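Local coordinates for CYCLIN domain-containing protein (Chaetomium thermophilum, PDB 6Z3U), which probably serves as the cyclin H-type regulatory subunit that partners the kinase of the trimeric CDK-activating kinase (CAK) complex, at residues 359-363 / 364-368. Numbering follows the deposited sequence.
Sequences KCRDP and DRWNL
One face of the Trp366 indole carries Arg361, whose CD sits 3.5 Å from the centroid of the five-membered ring and almost on its normal, the criterion for a CH-pi contact. The guanidinium of Arg361 in turn has Trp366 CD1 over one of its faces, and Asp362 OD2 lies off the edge of the Arg365 guanidinium, near its plane but not bonded to it. These groups flank an Asx turn at Asp362, with proline as its second residue, in the linker between helices 343-358 and 368-380. From CG to NE the Arg361 chain is extended and crosses the indole at about a right angle, CB lying 3.6 Å from Trp366 CE3. Arg361 CZ stands 4.4 Å from the centroid of the Trp366 five-membered ring and 28° off the ring normal, hence an off-centre cation-pi contact; the planes are 35° apart, so it is not a parallel stack. Replacing Trp366 by alanine would probably leave the Arg361 chain without its flat platform and its guanidinium freer to turn.

The turn itself is defined by Asp362 OD1, which accepts a hydrogen bond from Asp364 N at 3.0 Å with an N-H...O angle of 148°; the donor arrives on the anti side of the carboxylate, slightly out of its plane. Arg365 N adds a weak second bond to Asp362 OD1 at 3.4 Å. With CG anti to the backbone N, the Asp362 carboxylate can face both amides, while the backbone of Asp362 hydrogen-bonds with that of Met128.

Arg365 finds its stronger polar partners outside the turn: NE bonds to Tyr130 OH, and NH1 forms a salt bridge with Glu82 of the kinase chain, which brings this arginine of the linker to the kinase chain. With Asp362 the Arg365 guanidinium remains short of a salt bridge, Asp362 OD2 lying 4.2 Å from Arg365 NH2 and 3.8 Å from Arg365 CD.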
loop_
_atom_site.group_PDB
_atom_site.type_symbol
_atom_site.label_atom_id
_atom_site.label_comp_id
_atom_site.label_asym_id
_atom_site.label_seq_id
_atom_site.Cartn_x
_atom_site.Cartn_y
_atom_site.Cartn_z
ATOM N N LYS A 359 36.353 13.168 -0.685
ATOM C CA LYS A 359 36.964 14.454 -0.384
ATOM C C LYS A 359 36.079 15.644 -0.731
ATOM O O LYS A 359 36.459 16.782 -0.436
ATOM C CB LYS A 359 38.314 14.579 -1.108
ATOM C CG LYS A 359 38.337 14.058 -2.539
ATOM C CD LYS A 359 39.769 13.936 -3.050
ATOM C CE LYS A 359 39.826 13.232 -4.396
ATOM N NZ LYS A 359 41.213 12.859 -4.777
ATOM N N CYS A 360 34.913 15.421 -1.338
ATOM C CA CYS A 360 33.996 16.505 -1.669
ATOM C C CYS A 360 32.613 16.303 -1.064
ATOM O O CYS A 360 31.678 17.028 -1.422
ATOM C CB CYS A 360 33.874 16.658 -3.188
ATOM S SG CYS A 360 32.964 15.321 -3.989
ATOM N N ARG A 361 32.461 15.340 -0.159
ATOM C CA ARG A 361 31.165 15.046 0.432
ATOM C C ARG A 361 30.757 16.129 1.431
ATOM O O ARG A 361 31.581 16.901 1.932
ATOM C CB ARG A 361 31.196 13.689 1.133
ATOM C CG ARG A 361 32.226 13.597 2.251
ATOM C CD ARG A 361 32.261 12.206 2.853
ATOM N NE ARG A 361 33.243 12.081 3.926
ATOM C CZ ARG A 361 33.068 12.547 5.159
ATOM N NH1 ARG A 361 31.955 13.194 5.480
ATOM N NH2 ARG A 361 34.014 12.376 6.071
ATOM N N ASP A 362 29.463 16.177 1.712
ATOM C CA ASP A 362 28.932 17.114 2.699
ATOM C C ASP A 362 29.455 16.744 4.082
ATOM O O ASP A 362 29.277 15.597 4.512
ATOM C CB ASP A 362 27.407 17.082 2.677
ATOM C CG ASP A 362 26.784 18.235 3.438
ATOM O OD1 ASP A 362 27.272 18.560 4.541
ATOM O OD2 ASP A 362 25.800 18.816 2.933
ATOM N N PRO A 363 30.100 17.662 4.809
ATOM C CA PRO A 363 30.682 17.277 6.104
ATOM C C PRO A 363 29.661 17.093 7.216
ATOM O O PRO A 363 29.918 16.316 8.145
ATOM C CB PRO A 363 31.642 18.433 6.414
ATOM C CG PRO A 363 31.071 19.597 5.689
ATOM C CD PRO A 363 30.434 19.051 4.442
ATOM N N ASP A 364 28.520 17.783 7.166
ATOM C CA ASP A 364 27.556 17.734 8.261
ATOM C C ASP A 364 26.526 16.624 8.096
ATOM O O ASP A 364 26.092 16.032 9.091
ATOM C CB ASP A 364 26.838 19.077 8.383
ATOM C CG ASP A 364 27.796 20.240 8.419
ATOM O OD1 ASP A 364 28.690 20.244 9.289
ATOM O OD2 ASP A 364 27.658 21.149 7.576
ATOM N N ARG A 365 26.111 16.336 6.865
ATOM C CA ARG A 365 25.044 15.378 6.627
ATOM C C ARG A 365 25.532 13.951 6.407
ATOM O O ARG A 365 24.713 13.027 6.443
ATOM C CB ARG A 365 24.205 15.792 5.412
ATOM C CG ARG A 365 23.387 17.061 5.580
ATOM C CD ARG A 365 22.575 17.322 4.313
ATOM N NE ARG A 365 21.296 17.979 4.579
ATOM C CZ ARG A 365 21.086 19.291 4.571
ATOM N NH1 ARG A 365 19.871 19.757 4.826
ATOM N NH2 ARG A 365 22.077 20.136 4.314
ATOM N N TRP A 366 26.828 13.736 6.186
ATOM C CA TRP A 366 27.289 12.387 5.876
ATOM C C TRP A 366 27.064 11.449 7.057
ATOM O O TRP A 366 26.706 10.280 6.871
ATOM C CB TRP A 366 28.764 12.412 5.482
ATOM C CG TRP A 366 29.179 11.244 4.639
ATOM C CD1 TRP A 366 29.863 10.136 5.045
ATOM C CD2 TRP A 366 28.941 11.077 3.234
ATOM N NE1 TRP A 366 30.068 9.290 3.980
ATOM C CE2 TRP A 366 29.513 9.846 2.857
ATOM C CE3 TRP A 366 28.304 11.852 2.260
ATOM C CZ2 TRP A 366 29.460 9.367 1.549
ATOM C CZ3 TRP A 366 28.255 11.377 0.960
ATOM C CH2 TRP A 366 28.829 10.146 0.618
ATOM N N ASN A 367 27.267 11.940 8.278
ATOM C CA ASN A 367 27.055 11.140 9.483
ATOM C C ASN A 367 25.582 11.243 9.858
ATOM O O ASN A 367 25.143 12.235 10.447
ATOM C CB ASN A 367 27.954 11.613 10.617
ATOM C CG ASN A 367 27.955 10.659 11.795
ATOM O OD1 ASN A 367 26.967 9.973 12.053
ATOM N ND2 ASN A 367 29.066 10.608 12.512
ATOM N N LEU A 368 24.815 10.205 9.519
ATOM C CA LEU A 368 23.376 10.234 9.759
ATOM C C LEU A 368 23.062 10.277 11.248
ATOM O O LEU A 368 22.149 10.992 11.676
ATOM C CB LEU A 368 22.722 9.017 9.110
ATOM C CG LEU A 368 23.023 8.849 7.621
ATOM C CD1 LEU A 368 22.564 7.481 7.148
ATOM C CD2 LEU A 368 22.368 9.954 6.808
#